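Local coordinates for carbohydrate-binding module family 14 protein (Pseudocercospora fuligena, PDB 4Z4A) that binds chitin through a CBM14 module and, as the fungal effector Avr4, is recognised by the plant receptor Cf-4, at the interface of chains A and B. Coordinates in Å, arbitrary orientation; residue numbers count along the deposited sequence, not the author numbering. Chains: chain A/B, Carbohydrate-binding module family 14 protein.

The interface of chains A and B. Residues chain A 39-42; chain B 57, 59, 71, 73.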
# COMPACT_ATOMS: atom_id res chain seq x y z
N LEU A 39 -5.42 6.87 5.97
CA LEU A 39 -6.55 6.32 5.25
C LEU A 39 -6.28 6.11 3.77
O LEU A 39 -6.73 5.12 3.19
CB LEU A 39 -7.82 7.17 5.43
CG LEU A 39 -8.40 7.25 6.82
CD1 LEU A 39 -9.59 8.21 6.86
CD2 LEU A 39 -8.83 5.88 7.31
N GLY A 40 -5.55 7.03 3.17
CA GLY A 40 -5.43 7.04 1.73
C GLY A 40 -4.31 6.13 1.26
O GLY A 40 -3.41 5.79 2.03
N PRO A 41 -4.33 5.75 -0.01
CA PRO A 41 -3.30 4.84 -0.53
C PRO A 41 -1.84 5.24 -0.34
O PRO A 41 -1.01 4.38 -0.10
CB PRO A 41 -3.63 4.76 -2.03
CG PRO A 41 -5.09 5.06 -2.07
CD PRO A 41 -5.28 6.15 -1.06
N LYS A 42 -1.52 6.52 -0.45
CA LYS A 42 -0.13 6.96 -0.36
C LYS A 42 0.23 7.54 1.01
O LYS A 42 1.32 8.09 1.19
CB LYS A 42 0.17 7.97 -1.49
CG LYS A 42 0.06 7.34 -2.89
CD LYS A 42 1.30 6.50 -3.21
CE LYS A 42 1.11 5.48 -4.32
NZ LYS A 42 1.72 4.13 -4.00
N GLN B 57 -7.35 -0.33 -4.54
CA GLN B 57 -7.28 -0.17 -3.08
C GLN B 57 -8.53 0.53 -2.64
O GLN B 57 -8.91 1.58 -3.23
CB GLN B 57 -6.07 0.64 -2.67
CG GLN B 57 -5.94 0.83 -1.16
CD GLN B 57 -4.53 1.25 -0.78
OE1 GLN B 57 -3.67 1.38 -1.64
NE2 GLN B 57 -4.30 1.45 0.49
N SER B 59 -10.13 2.62 0.41
CA SER B 59 -9.79 3.40 1.59
C SER B 59 -11.04 3.62 2.41
O SER B 59 -12.08 3.96 1.87
CB SER B 59 -9.20 4.76 1.20
OG SER B 59 -7.88 4.64 0.67
N HIS B 71 -10.00 3.38 -5.12
CA HIS B 71 -8.83 3.93 -5.82
C HIS B 71 -8.30 2.92 -6.81
O HIS B 71 -7.91 1.82 -6.43
CB HIS B 71 -7.73 4.28 -4.82
CG HIS B 71 -8.14 5.31 -3.82
ND1 HIS B 71 -8.10 6.66 -4.09
CD2 HIS B 71 -8.62 5.19 -2.56
CE1 HIS B 71 -8.54 7.33 -3.04
NE2 HIS B 71 -8.85 6.46 -2.10
N MET B 73 -5.41 1.87 -8.82
CA MET B 73 -3.99 2.16 -8.69
C MET B 73 -3.18 1.45 -9.79
O MET B 73 -3.40 0.25 -10.06
CB MET B 73 -3.49 1.67 -7.32
CG MET B 73 -4.25 2.19 -6.10
SD MET B 73 -4.09 3.98 -5.87
CE MET B 73 -2.34 4.09 -5.45
O HOH W 1 -1.60 2.18 1.30
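A:Pro41, in the loop segment 39-42 that lies between A:Cys38 and A:Cys44 of a disulfide, pushes its pyrrolidine ring into a dish of four chain B side chains. The carboxamide of B:Gln57 lies flat against A:Pro41 CA and CB, with OE1 3.4 Å from CB. On its other flank CB meets the terminal methyl CE of B:Met73 at 3.7 Å. CG, the tip, stands 3.5 Å above the plane of the B:His71 imidazole, shifted toward its rim on the CG-CD2 side, in a CH-pi contact; the two side chains cross at about a right angle. CD closes the circuit beside B:Ser59 OG and B:His71 NE2. The imidazole is turned across its own chain (chi2 -83°), which presents a face rather than an edge to the proline, while B:Gln57 O lies in plane at its edge. B:Met73 folds back at its thioether (chi3 -67°), which puts SD as well as CE beside A:Pro41 CB. The A:Lys42 and B:Met73 side chains run antiparallel alongside each other, CE against CE. Polar ties flank the plug. B:Ser59 OG, beside its own backbone N, donates to A:Leu39 O at 2.8 Å, approaching from above the carbonyl plane with a C=O...donor angle of 136°. B:Gln57, CG anti to the backbone N and extended beyond it, sends NE2 to a water 2.9 Å away, nearly straight at the hydrogen. That water bridges to the backbone carbonyl A:Pro41 O at 2.7 Å, which should help fix the amide's rotation. Two-fold symmetry repeats the contact with chains exchanged, though this pairing may belong to the crystal rather than to the protein in solution. The dish occupies one face of the antiparallel strands 54-60 and 68-74 of chain B, where B:Gln57 lies opposite B:His71 and alternate residues receive the 39-42 loop of the other copy.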